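Local coordinates for protein glutamine synthetase (Helicobacter pylori, PDB 5ZLI) that belongs to the glutamine synthetase family as a type I beta enzyme and, as such, assembles into a dodecamer of identical subunits, at residues D28-D33 against S94-C99; S32-T37 against K112-I117; G36-I41 against N244-K249; E55-D60 against L77-V82; T322-N327 against D372-P377. All coordinates share one frame; numbering follows the deposited sequence.

In the fold
All five contacts are buried; none is a surface contact, although each has another subunit within reach. Contacts 1 and 4 lie in one sheet of the beta-Grasp region, where strand 74-81 pairs with strand 94-103, and both combine backbone bonds with apolar packing; contact 1 adds an intrastrand salt bridge. Contacts 2 and 3 start from the turn after strand 26-32 and join this sheet to helices 114-128 and 238-258 of the catalytic region, the first by packing on a proline, the second by an amide hydrogen bond and a CH-pi contact. Contact 5, closest to the centre of the chain, joins two catalytic-domain loops largely through polar groups, and its N376 reaches back to I34 of contact 2.

Contact 1. Residues D28-D33 against S94-C99; sequences DFRFSD and SVVVFC
R30 lies across V96, its side chain laid over the two methyl groups of the valine. With CG anti to the carbonyl carbon (chi1 -65°) and the chain extended to NE, contact with V96 CG1 runs almost the whole way: CB is 4.0 Å from it, CG and CD each 3.5 Å, NE 3.6 Å. At the tip the other methyl takes over, V96 CG2 sitting 3.6 Å above the guanidinium plane and over its centre. The same plane holds D28 OD2 at its edge, where R30 grips that one oxygen side-on through NE (2.8 Å) and NH2; D87 is a second acidic partner of NH2.

Beneath these side chains strand 28-32 runs parallel to strand 94-99 in the mixed sheet of the beta-Grasp domain. D28 N bonds to V95 O, V97 N to D28 O and R30 N to V97 O. On the other face of the sheet F29 and V97 point the same way, side by side, and C99 SG stands 5.0 Å from the centroid of the F29 ring, oblique to it at 60° off the normal. On the R30 face, M200 and V193 of a second subunit pack against D28 and R30.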
# COMPACT_ATOMS: atom_id res chain seq x y z
N ASP B 28 46.41 -19.72 0.05
CA ASP B 28 45.31 -19.89 -0.88
C ASP B 28 45.91 -20.44 -2.17
O ASP B 28 46.40 -19.70 -3.03
CB ASP B 28 44.58 -18.55 -1.10
CG ASP B 28 43.12 -18.72 -1.54
OD1 ASP B 28 42.55 -19.81 -1.30
OD2 ASP B 28 42.54 -17.75 -2.09
N PHE B 29 45.91 -21.77 -2.30
CA PHE B 29 46.48 -22.39 -3.49
C PHE B 29 45.47 -22.24 -4.61
O PHE B 29 44.36 -22.77 -4.51
CB PHE B 29 46.77 -23.87 -3.25
CG PHE B 29 47.70 -24.11 -2.12
CD1 PHE B 29 48.98 -23.61 -2.17
CD2 PHE B 29 47.32 -24.85 -1.03
CE1 PHE B 29 49.88 -23.81 -1.12
CE2 PHE B 29 48.21 -25.08 0.01
CZ PHE B 29 49.50 -24.55 -0.03
N ARG B 30 45.86 -21.58 -5.69
CA ARG B 30 44.92 -21.34 -6.76
C ARG B 30 45.36 -22.01 -8.06
O ARG B 30 46.56 -22.13 -8.35
CB ARG B 30 44.72 -19.87 -6.95
CG ARG B 30 44.07 -19.29 -5.76
CD ARG B 30 43.39 -18.00 -6.07
NE ARG B 30 42.86 -17.46 -4.84
CZ ARG B 30 42.42 -16.23 -4.72
NH1 ARG B 30 42.48 -15.43 -5.78
NH2 ARG B 30 41.94 -15.79 -3.56
N PHE B 31 44.37 -22.48 -8.81
CA PHE B 31 44.61 -23.29 -9.99
C PHE B 31 43.44 -23.10 -10.93
O PHE B 31 42.33 -22.78 -10.50
CB PHE B 31 44.82 -24.77 -9.65
CG PHE B 31 43.64 -25.44 -9.00
CD1 PHE B 31 43.42 -25.32 -7.64
CD2 PHE B 31 42.75 -26.21 -9.75
CE1 PHE B 31 42.32 -25.95 -7.03
CE2 PHE B 31 41.63 -26.85 -9.14
CZ PHE B 31 41.42 -26.73 -7.79
N SER B 32 43.70 -23.27 -12.22
CA SER B 32 42.73 -22.97 -13.26
C SER B 32 42.30 -24.27 -13.91
O SER B 32 43.14 -25.02 -14.42
CB SER B 32 43.34 -22.01 -14.28
OG SER B 32 44.08 -20.99 -13.61
N ASP B 33 41.00 -24.56 -13.86
CA ASP B 33 40.45 -25.67 -14.63
C ASP B 33 40.46 -25.29 -16.11
O ASP B 33 40.94 -24.23 -16.50
CB ASP B 33 39.05 -26.06 -14.13
CG ASP B 33 37.93 -25.04 -14.48
OD1 ASP B 33 38.16 -23.82 -14.69
OD2 ASP B 33 36.77 -25.51 -14.56
N SER B 94 46.06 -13.69 3.91
CA SER B 94 46.19 -14.87 3.08
C SER B 94 47.16 -14.56 1.96
O SER B 94 47.13 -13.46 1.40
CB SER B 94 44.85 -15.27 2.43
OG SER B 94 43.77 -15.25 3.35
N VAL B 95 48.00 -15.52 1.61
CA VAL B 95 48.87 -15.36 0.46
C VAL B 95 48.40 -16.33 -0.61
O VAL B 95 48.21 -17.52 -0.34
CB VAL B 95 50.36 -15.54 0.79
CG1 VAL B 95 50.61 -16.87 1.48
CG2 VAL B 95 51.19 -15.39 -0.47
N VAL B 96 48.24 -15.85 -1.77
CA VAL B 96 47.80 -16.69 -2.87
C VAL B 96 49.03 -17.21 -3.58
O VAL B 96 50.03 -16.49 -3.73
CB VAL B 96 46.87 -15.91 -3.82
CG1 VAL B 96 46.44 -16.78 -4.98
CG2 VAL B 96 45.64 -15.40 -3.07
N VAL B 97 48.99 -18.48 -3.95
CA VAL B 97 50.10 -19.12 -4.63
C VAL B 97 49.53 -19.97 -5.75
O VAL B 97 48.48 -20.61 -5.58
CB VAL B 97 50.97 -19.94 -3.67
CG1 VAL B 97 50.08 -20.71 -2.75
CG2 VAL B 97 51.93 -20.86 -4.47
N PHE B 98 50.14 -19.87 -6.93
CA PHE B 98 49.71 -20.62 -8.10
C PHE B 98 50.05 -22.10 -7.98
O PHE B 98 50.90 -22.51 -7.19
CB PHE B 98 50.34 -20.05 -9.38
CG PHE B 98 49.78 -18.72 -9.80
CD1 PHE B 98 48.66 -18.66 -10.64
CD2 PHE B 98 50.37 -17.52 -9.40
CE1 PHE B 98 48.15 -17.44 -11.07
CE2 PHE B 98 49.86 -16.28 -9.81
CZ PHE B 98 48.75 -16.25 -10.65
N CYS B 99 49.33 -22.92 -8.75
CA CYS B 99 49.53 -24.36 -8.78
C CYS B 99 49.23 -24.93 -10.16
O CYS B 99 48.48 -24.35 -10.95
CB CYS B 99 48.67 -25.05 -7.71
SG CYS B 99 49.05 -24.50 -6.03

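Contact 2. Residues S32-T37 against K112-I117; sequences SDIKGT and KCPRSI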
# COMPACT_ATOMS: atom_id res chain seq x y z
N SER B 32 43.70 -23.27 -12.22
CA SER B 32 42.73 -22.97 -13.26
C SER B 32 42.30 -24.27 -13.91
O SER B 32 43.14 -25.02 -14.42
CB SER B 32 43.34 -22.01 -14.28
OG SER B 32 44.08 -20.99 -13.61
N ASP B 33 41.00 -24.56 -13.86
CA ASP B 33 40.45 -25.67 -14.63
C ASP B 33 40.46 -25.29 -16.11
O ASP B 33 40.94 -24.23 -16.50
CB ASP B 33 39.05 -26.06 -14.13
CG ASP B 33 37.93 -25.04 -14.48
OD1 ASP B 33 38.16 -23.82 -14.69
OD2 ASP B 33 36.77 -25.51 -14.56
N ILE B 34 39.96 -26.19 -16.96
CA ILE B 34 40.00 -25.96 -18.40
C ILE B 34 39.21 -24.71 -18.78
O ILE B 34 39.67 -23.90 -19.59
CB ILE B 34 39.51 -27.20 -19.16
CG1 ILE B 34 40.48 -28.35 -18.96
CG2 ILE B 34 39.36 -26.93 -20.69
CD1 ILE B 34 39.95 -29.64 -19.52
N LYS B 35 38.00 -24.55 -18.23
CA LYS B 35 37.10 -23.45 -18.61
C LYS B 35 37.70 -22.06 -18.36
O LYS B 35 37.26 -21.09 -18.99
CB LYS B 35 35.73 -23.61 -17.92
CG LYS B 35 35.03 -22.37 -17.25
CD LYS B 35 33.49 -22.59 -17.35
CE LYS B 35 32.61 -21.56 -16.65
NZ LYS B 35 32.48 -21.98 -15.21
N GLY B 36 38.66 -21.94 -17.46
CA GLY B 36 39.20 -20.64 -17.12
C GLY B 36 38.84 -20.18 -15.73
O GLY B 36 39.17 -19.05 -15.34
N THR B 37 38.06 -20.97 -15.01
CA THR B 37 37.71 -20.59 -13.67
C THR B 37 38.91 -20.72 -12.76
O THR B 37 39.57 -21.75 -12.73
CB THR B 37 36.58 -21.45 -13.16
OG1 THR B 37 35.43 -21.21 -13.96
CG2 THR B 37 36.30 -21.10 -11.69
N LYS B 112 46.11 -32.29 -19.17
CA LYS B 112 44.88 -31.51 -19.33
C LYS B 112 44.82 -30.32 -18.39
O LYS B 112 43.80 -29.62 -18.34
CB LYS B 112 43.65 -32.41 -19.11
CG LYS B 112 43.55 -33.58 -20.07
CD LYS B 112 42.17 -34.19 -20.13
CE LYS B 112 41.93 -35.13 -18.98
NZ LYS B 112 40.73 -35.97 -19.23
N CYS B 113 45.94 -30.03 -17.71
CA CYS B 113 46.04 -28.86 -16.86
C CYS B 113 46.42 -27.68 -17.75
O CYS B 113 47.53 -27.66 -18.28
CB CYS B 113 47.07 -29.07 -15.75
SG CYS B 113 47.49 -27.54 -14.87
N PRO B 114 45.54 -26.69 -17.93
CA PRO B 114 45.84 -25.61 -18.87
C PRO B 114 47.13 -24.88 -18.55
O PRO B 114 47.88 -24.50 -19.47
CB PRO B 114 44.63 -24.69 -18.72
CG PRO B 114 43.57 -25.53 -18.19
CD PRO B 114 44.24 -26.50 -17.27
N ARG B 115 47.37 -24.56 -17.29
CA ARG B 115 48.62 -23.91 -16.94
C ARG B 115 49.83 -24.83 -17.23
O ARG B 115 50.92 -24.33 -17.55
CB ARG B 115 48.55 -23.44 -15.50
CG ARG B 115 49.60 -22.47 -15.16
CD ARG B 115 49.46 -21.88 -13.79
NE ARG B 115 50.72 -22.16 -13.11
CZ ARG B 115 51.73 -21.31 -12.97
NH1 ARG B 115 51.63 -20.08 -13.44
NH2 ARG B 115 52.84 -21.70 -12.37
N SER B 116 49.65 -26.16 -17.13
CA SER B 116 50.70 -27.09 -17.55
C SER B 116 50.91 -27.05 -19.06
O SER B 116 52.04 -27.17 -19.55
CB SER B 116 50.36 -28.52 -17.11
OG SER B 116 50.51 -28.71 -15.72
N ILE B 117 49.82 -26.96 -19.82
CA ILE B 117 49.93 -26.75 -21.25
C ILE B 117 50.74 -25.49 -21.55
O ILE B 117 51.63 -25.50 -22.40
CB ILE B 117 48.53 -26.70 -21.90
CG1 ILE B 117 47.84 -28.07 -21.77
CG2 ILE B 117 48.58 -26.19 -23.38
CD1 ILE B 117 46.40 -28.14 -22.31
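P114 turns its ring toward the bend at residues 32-37, so that CG and CD, the two carbons farthest from its CA, meet backbone rather than side-chain atoms. CD comes to 3.4 Å from S32 O, while CG lies 3.4 Å from D33 O and 3.6 Å from I34 CA. I34 reaches past the ring instead of over it: with CG1 anti to the carbonyl carbon (chi1 -66°), this branch comes alongside K112 O at 3.6 Å, and it touches P114 CG at the longer distance of 4.3 Å. K112 O is itself hydrogen-bonded to W67 NE1, and the far end of the lysine goes elsewhere, NZ bonding to G66 O.

Each side of the contact has its own internal fastening. D33 OD1 takes weak hydrogen bonds from G36 N and T37 N, bridging the bend that G36 passes with a positive phi of 111°. On the other segment, C113 is the N-cap of the helix, its SG accepting weakly from S116 N, and P114 begins the first turn.

The contact thus wedges the N-terminal end of helix 114-128 against the connection between strands 26-32 and 38-44. Y454 and L457 of helix 448-466 pack on I34, and L379 of helix 377-393 on P114. R115 forms salt bridges with D80 of strand 74-81 and D243 of helix 238-258.

Contact 3. Residues G36-I41 against N244-K249; sequences GTWNHI and NVQKLK
Q246 meets W38 and G36 with different parts of one side chain. Its CB sits over the six-membered ring of W38, 3.9 Å from the centroid and only 11° off the normal, a CH-pi contact. Beyond CB the chain bends (chi2 -53° for CD), and the amide arrives beside the tryptophan stem, with NE2 3.7 Å from W38 CB and the amide plane well inclined to the ring. From there NE2 donates a nearly straight bond (169°) of 3.2 Å to G36 O, which it meets from well above the carbonyl plane. The outer ring atoms touch the helix backbone and its next residue: W38 CZ3 is 3.5 Å from Q246 O, and W38 CH2 4.0 Å from K247 CG.

Further out, R30 makes a cation-pi contact with the indole and F98 meets it ring to ring. K247 NZ is held by V213 O and R83 O, and P377 and Y378 pack on Q246.

The strand shares backbone hydrogen bonds with a second subunit, through W38 and H40. In this family active sites form where the beta-Grasp domain of one subunit meets the catalytic domain of the next, and this docking of W38 is consistent with that.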
# COMPACT_ATOMS: atom_id res chain seq x y z
N GLY B 36 38.66 -21.94 -17.46
CA GLY B 36 39.20 -20.64 -17.12
C GLY B 36 38.84 -20.18 -15.73
O GLY B 36 39.17 -19.05 -15.34
N THR B 37 38.06 -20.97 -15.01
CA THR B 37 37.71 -20.59 -13.67
C THR B 37 38.91 -20.72 -12.76
O THR B 37 39.57 -21.75 -12.73
CB THR B 37 36.58 -21.45 -13.16
OG1 THR B 37 35.43 -21.21 -13.96
CG2 THR B 37 36.30 -21.10 -11.69
N TRP B 38 39.16 -19.69 -11.99
CA TRP B 38 40.20 -19.77 -10.99
C TRP B 38 39.58 -20.42 -9.75
O TRP B 38 38.51 -20.00 -9.28
CB TRP B 38 40.75 -18.37 -10.71
CG TRP B 38 42.19 -18.33 -10.43
CD1 TRP B 38 43.09 -19.33 -10.59
CD2 TRP B 38 42.91 -17.22 -9.93
NE1 TRP B 38 44.34 -18.91 -10.20
CE2 TRP B 38 44.26 -17.61 -9.80
CE3 TRP B 38 42.54 -15.92 -9.57
CZ2 TRP B 38 45.23 -16.76 -9.34
CZ3 TRP B 38 43.51 -15.08 -9.11
CH2 TRP B 38 44.85 -15.50 -9.00
N ASN B 39 40.24 -21.45 -9.23
CA ASN B 39 39.75 -22.20 -8.09
C ASN B 39 40.76 -22.10 -6.96
O ASN B 39 41.92 -21.76 -7.19
CB ASN B 39 39.48 -23.66 -8.44
CG ASN B 39 38.38 -23.82 -9.45
OD1 ASN B 39 37.25 -24.09 -9.08
ND2 ASN B 39 38.69 -23.68 -10.74
N HIS B 40 40.30 -22.27 -5.72
CA HIS B 40 41.22 -22.18 -4.59
C HIS B 40 40.86 -23.16 -3.48
O HIS B 40 39.74 -23.68 -3.39
CB HIS B 40 41.29 -20.75 -4.01
CG HIS B 40 40.07 -20.33 -3.26
ND1 HIS B 40 40.12 -19.81 -1.99
CD2 HIS B 40 38.76 -20.37 -3.59
CE1 HIS B 40 38.90 -19.53 -1.57
NE2 HIS B 40 38.05 -19.86 -2.53
N ILE B 41 41.84 -23.38 -2.62
CA ILE B 41 41.76 -24.23 -1.44
C ILE B 41 42.74 -23.66 -0.43
O ILE B 41 43.93 -23.50 -0.72
CB ILE B 41 42.05 -25.70 -1.77
CG1 ILE B 41 42.38 -26.49 -0.51
CG2 ILE B 41 43.12 -25.82 -2.78
CD1 ILE B 41 42.61 -27.96 -0.74
N ASN B 244 48.84 -13.17 -14.99
CA ASN B 244 48.40 -11.85 -14.54
C ASN B 244 46.97 -11.60 -14.96
O ASN B 244 46.25 -10.87 -14.28
CB ASN B 244 49.29 -10.76 -15.12
CG ASN B 244 50.67 -10.75 -14.53
OD1 ASN B 244 50.87 -11.17 -13.39
ND2 ASN B 244 51.63 -10.27 -15.29
N VAL B 245 46.54 -12.24 -16.04
CA VAL B 245 45.15 -12.14 -16.44
C VAL B 245 44.25 -12.73 -15.37
O VAL B 245 43.26 -12.10 -14.97
CB VAL B 245 44.95 -12.81 -17.81
CG1 VAL B 245 43.46 -13.05 -18.12
CG2 VAL B 245 45.65 -11.97 -18.91
N GLN B 246 44.58 -13.92 -14.84
CA GLN B 246 43.80 -14.48 -13.73
C GLN B 246 43.73 -13.51 -12.54
O GLN B 246 42.66 -13.28 -11.98
CB GLN B 246 44.35 -15.84 -13.25
CG GLN B 246 44.22 -17.01 -14.22
CD GLN B 246 42.79 -17.25 -14.75
OE1 GLN B 246 42.32 -16.52 -15.62
NE2 GLN B 246 42.08 -18.22 -14.18
N LYS B 247 44.88 -12.94 -12.14
CA LYS B 247 44.89 -11.97 -11.04
C LYS B 247 44.01 -10.76 -11.35
O LYS B 247 43.16 -10.37 -10.55
CB LYS B 247 46.31 -11.51 -10.73
CG LYS B 247 47.28 -12.52 -10.15
CD LYS B 247 48.48 -11.72 -9.56
CE LYS B 247 49.71 -12.58 -9.28
NZ LYS B 247 50.81 -11.83 -8.66
N LEU B 248 44.26 -10.10 -12.50
CA LEU B 248 43.47 -8.97 -12.96
C LEU B 248 41.96 -9.23 -12.93
O LEU B 248 41.19 -8.40 -12.42
CB LEU B 248 43.93 -8.57 -14.37
CG LEU B 248 43.36 -7.47 -15.30
CD1 LEU B 248 42.06 -7.82 -16.02
CD2 LEU B 248 43.14 -6.23 -14.55
N LYS B 249 41.50 -10.36 -13.51
CA LYS B 249 40.07 -10.67 -13.48
C LYS B 249 39.54 -10.72 -12.04
O LYS B 249 38.53 -10.09 -11.72
CB LYS B 249 39.79 -12.00 -14.21
CG LYS B 249 39.80 -11.93 -15.77
CD LYS B 249 39.57 -13.32 -16.38
CE LYS B 249 39.78 -13.34 -17.92
NZ LYS B 249 39.73 -14.72 -18.56

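Contact 4. Residues E55-D60 against L77-V82; sequences EGIPFD and LTPDLV
I57 and L77 form an antiparallel hydrogen-bonded pair, with CA atoms 4.6 Å apart on two strand segments whose axes lie at 131° to each other. I57 N reaches L77 O at 2.8 Å, in the carbonyl plane and on a lone pair, and L77 N returns a bond to I57 O. G56, just before the pair and with a positive phi suited to a residue that has no side chain, lays its CA against L77 O.

The side chains of the pair lie on the same face of the sheet, CB to CB at 3.9 Å. At one end of this patch I57 CD1 touches P79 CG at 3.8 Å, the two side chains crossing at a slant. At the other, L77 meets F59. Here CG of the phenylalanine stands between the backbone N and the carbonyl carbon (chi1 74°), and the two side chains cross at about a right angle, F59 CD1 lying 3.5 Å from L77 CG and its CE1 and CZ beside L77 CD2. I41 of strand 38-44 packs on both I57 and L77, F31 adds a second ring beside F59, and Y190 of a second subunit packs on F59.

Between these segments, then, the polar links are main-chain bonds of I57 and L77, and F59 continues the pairing with M75 of the same beta-Grasp strand; the side chains add apolar packing, F59 on L77 and I57 on P79.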
# COMPACT_ATOMS: atom_id res chain seq x y z
N GLU B 55 55.82 -32.55 -2.62
CA GLU B 55 54.86 -33.57 -2.99
C GLU B 55 53.62 -32.92 -3.59
O GLU B 55 53.30 -33.12 -4.77
CB GLU B 55 54.52 -34.47 -1.79
CG GLU B 55 55.53 -35.62 -1.57
CD GLU B 55 55.08 -36.68 -0.55
OE1 GLU B 55 55.04 -37.88 -0.93
OE2 GLU B 55 54.76 -36.34 0.62
N GLY B 56 52.97 -32.06 -2.82
CA GLY B 56 51.84 -31.34 -3.36
C GLY B 56 50.62 -31.37 -2.47
O GLY B 56 50.65 -31.77 -1.30
N ILE B 57 49.52 -30.88 -3.00
CA ILE B 57 48.28 -30.80 -2.26
C ILE B 57 47.26 -31.71 -2.93
O ILE B 57 47.02 -31.59 -4.14
CB ILE B 57 47.75 -29.36 -2.17
CG1 ILE B 57 48.53 -28.58 -1.11
CG2 ILE B 57 46.29 -29.37 -1.84
CD1 ILE B 57 49.86 -28.10 -1.58
N PRO B 58 46.67 -32.66 -2.20
CA PRO B 58 45.65 -33.53 -2.80
C PRO B 58 44.37 -32.76 -3.02
O PRO B 58 44.05 -31.84 -2.27
CB PRO B 58 45.44 -34.62 -1.75
CG PRO B 58 45.98 -34.04 -0.43
CD PRO B 58 46.71 -32.77 -0.72
N PHE B 59 43.61 -33.16 -4.03
CA PHE B 59 42.27 -32.61 -4.20
C PHE B 59 41.44 -33.55 -5.07
O PHE B 59 41.93 -34.57 -5.56
CB PHE B 59 42.30 -31.20 -4.80
CG PHE B 59 42.64 -31.15 -6.25
CD1 PHE B 59 43.91 -31.43 -6.69
CD2 PHE B 59 41.67 -30.80 -7.18
CE1 PHE B 59 44.22 -31.37 -8.03
CE2 PHE B 59 41.97 -30.73 -8.53
CZ PHE B 59 43.24 -31.02 -8.94
N ASP B 60 40.17 -33.19 -5.26
CA ASP B 60 39.20 -34.03 -5.96
C ASP B 60 39.02 -33.54 -7.40
O ASP B 60 38.24 -32.64 -7.67
CB ASP B 60 37.88 -34.04 -5.19
CG ASP B 60 36.77 -34.78 -5.93
OD1 ASP B 60 35.68 -34.89 -5.33
OD2 ASP B 60 36.98 -35.28 -7.06
N LEU B 77 47.82 -30.94 -6.38
CA LEU B 77 48.21 -29.59 -6.74
C LEU B 77 49.70 -29.41 -6.51
O LEU B 77 50.23 -29.79 -5.47
CB LEU B 77 47.44 -28.53 -5.96
CG LEU B 77 45.97 -28.58 -6.32
CD1 LEU B 77 45.17 -27.60 -5.49
CD2 LEU B 77 45.79 -28.32 -7.82
N THR B 78 50.37 -28.89 -7.51
CA THR B 78 51.78 -28.58 -7.39
C THR B 78 51.95 -27.08 -7.33
O THR B 78 51.75 -26.40 -8.35
CB THR B 78 52.61 -29.15 -8.53
OG1 THR B 78 52.05 -30.39 -8.97
CG2 THR B 78 54.07 -29.31 -8.03
N PRO B 79 52.28 -26.52 -6.17
CA PRO B 79 52.44 -25.07 -6.08
C PRO B 79 53.67 -24.61 -6.86
O PRO B 79 54.70 -25.28 -6.86
CB PRO B 79 52.59 -24.82 -4.58
CG PRO B 79 52.08 -26.08 -3.91
CD PRO B 79 52.43 -27.18 -4.86
N ASP B 80 53.52 -23.50 -7.58
CA ASP B 80 54.64 -22.80 -8.19
C ASP B 80 54.88 -21.52 -7.38
O ASP B 80 53.98 -20.68 -7.25
CB ASP B 80 54.39 -22.51 -9.68
CG ASP B 80 55.66 -22.05 -10.41
OD1 ASP B 80 56.72 -21.91 -9.77
OD2 ASP B 80 55.62 -21.89 -11.65
N LEU B 81 56.08 -21.38 -6.83
CA LEU B 81 56.32 -20.27 -5.93
C LEU B 81 56.89 -19.08 -6.69
O LEU B 81 57.95 -18.55 -6.39
CB LEU B 81 57.22 -20.69 -4.78
CG LEU B 81 56.44 -21.68 -3.92
CD1 LEU B 81 57.28 -22.30 -2.80
CD2 LEU B 81 55.20 -21.01 -3.39
N VAL B 82 56.11 -18.65 -7.70
CA VAL B 82 56.39 -17.42 -8.43
C VAL B 82 55.10 -16.62 -8.48
O VAL B 82 54.00 -17.18 -8.55
CB VAL B 82 56.92 -17.67 -9.86
CG1 VAL B 82 58.30 -18.32 -9.80
CG2 VAL B 82 55.93 -18.49 -10.67

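Contact 5. Residues T322-N327 against D372-P377; sequences TNASTN and DSSSNP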
# COMPACT_ATOMS: atom_id res chain seq x y z
N THR B 322 40.53 -19.09 -28.30
CA THR B 322 40.55 -17.66 -28.03
C THR B 322 39.16 -17.07 -27.91
O THR B 322 39.00 -15.99 -27.31
CB THR B 322 41.29 -16.90 -29.13
OG1 THR B 322 40.76 -17.25 -30.40
CG2 THR B 322 42.76 -17.23 -29.08
N ASN B 323 38.16 -17.72 -28.52
CA ASN B 323 36.75 -17.28 -28.53
C ASN B 323 35.91 -18.50 -28.17
O ASN B 323 35.21 -19.08 -29.01
CB ASN B 323 36.39 -16.71 -29.89
CG ASN B 323 37.28 -15.55 -30.24
OD1 ASN B 323 38.43 -15.73 -30.67
ND2 ASN B 323 36.77 -14.33 -30.05
N ALA B 324 35.96 -18.85 -26.87
CA ALA B 324 35.63 -20.18 -26.39
C ALA B 324 34.22 -20.27 -25.81
O ALA B 324 33.88 -21.28 -25.18
CB ALA B 324 36.67 -20.64 -25.38
N SER B 325 33.40 -19.24 -26.00
CA SER B 325 31.99 -19.27 -25.63
C SER B 325 31.18 -18.85 -26.83
O SER B 325 31.65 -18.14 -27.72
CB SER B 325 31.67 -18.34 -24.48
OG SER B 325 31.94 -17.02 -24.87
N THR B 326 29.93 -19.28 -26.85
CA THR B 326 29.05 -18.77 -27.87
C THR B 326 28.86 -17.26 -27.74
O THR B 326 28.56 -16.57 -28.72
CB THR B 326 27.77 -19.54 -27.80
OG1 THR B 326 27.41 -19.62 -26.41
CG2 THR B 326 28.02 -20.91 -28.37
N ASN B 327 29.00 -16.74 -26.53
CA ASN B 327 28.86 -15.31 -26.38
C ASN B 327 29.97 -14.57 -27.12
O ASN B 327 29.80 -13.41 -27.52
CB ASN B 327 28.88 -14.94 -24.91
CG ASN B 327 28.41 -13.57 -24.70
OD1 ASN B 327 29.14 -12.69 -24.26
ND2 ASN B 327 27.14 -13.37 -25.02
N ASP B 372 38.90 -12.87 -26.79
CA ASP B 372 38.16 -12.29 -25.67
C ASP B 372 38.46 -13.02 -24.37
O ASP B 372 39.15 -14.05 -24.34
CB ASP B 372 36.64 -12.29 -25.92
CG ASP B 372 36.10 -13.67 -26.33
OD1 ASP B 372 36.26 -14.63 -25.55
OD2 ASP B 372 35.49 -13.77 -27.43
N SER B 373 37.94 -12.47 -23.28
CA SER B 373 38.30 -12.99 -21.96
C SER B 373 37.50 -14.22 -21.56
O SER B 373 37.83 -14.85 -20.55
CB SER B 373 38.14 -11.90 -20.90
OG SER B 373 38.86 -10.72 -21.26
N SER B 374 36.51 -14.62 -22.35
CA SER B 374 35.88 -15.92 -22.13
C SER B 374 36.86 -17.04 -22.43
O SER B 374 36.54 -18.22 -22.22
CB SER B 374 34.59 -16.03 -22.98
OG SER B 374 34.58 -17.13 -23.86
N SER B 375 38.00 -16.71 -22.99
CA SER B 375 39.02 -17.70 -23.27
C SER B 375 39.81 -18.04 -22.01
O SER B 375 40.09 -17.18 -21.17
CB SER B 375 39.95 -17.15 -24.35
OG SER B 375 40.51 -15.93 -23.91
N ASN B 376 40.24 -19.29 -21.91
CA ASN B 376 41.23 -19.61 -20.91
C ASN B 376 42.54 -19.00 -21.37
O ASN B 376 43.08 -19.43 -22.40
CB ASN B 376 41.38 -21.12 -20.72
CG ASN B 376 42.28 -21.49 -19.52
OD1 ASN B 376 43.36 -20.89 -19.30
ND2 ASN B 376 41.84 -22.47 -18.75
N PRO B 377 43.08 -18.02 -20.64
CA PRO B 377 44.33 -17.36 -21.06
C PRO B 377 45.50 -18.31 -21.30
O PRO B 377 46.31 -18.09 -22.22
CB PRO B 377 44.62 -16.39 -19.90
CG PRO B 377 43.83 -16.94 -18.75
CD PRO B 377 42.60 -17.51 -19.35
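D372 approaches N323 with its CG in the crowded position between the backbone N and the carbonyl carbon (chi1 51°), which sets CG on the side of N323; S325 holds its OG in the same position (chi1 62°), next to S374. The segment bearing D372 folds into a type I beta turn from D372 to S375, closed by S375 N bonding to D372 O, in the catalytic domain just before helix 377-393. It lies against the chain leaving helix 315-322.

D372 N donates to T322 O over 3.2 Å in a nearly straight bond (172°), so a carbonyl at the C-terminal end of that helix receives the start of the turn. S375 CB closes on the same oxygen, 3.3 Å away. The amide of N323 stands almost perpendicular to the carboxylate, with ND2 3.0 Å from D372 OD2; ND2 is hydrogen-bonded to F370 O and OD2 to S328 OG. Within the turn, S374 N makes a weak bond to D372 OD1. N376 follows as the N-cap of the next helix, its OD1 accepting from Y378 N.

From a third subunit, T478 packs on S325 and S374, and E474 bonds to T326 and N327. Beside T478, the hydroxyls S325 OG and S374 OG are hydrogen-bonded to each other at 2.8 Å.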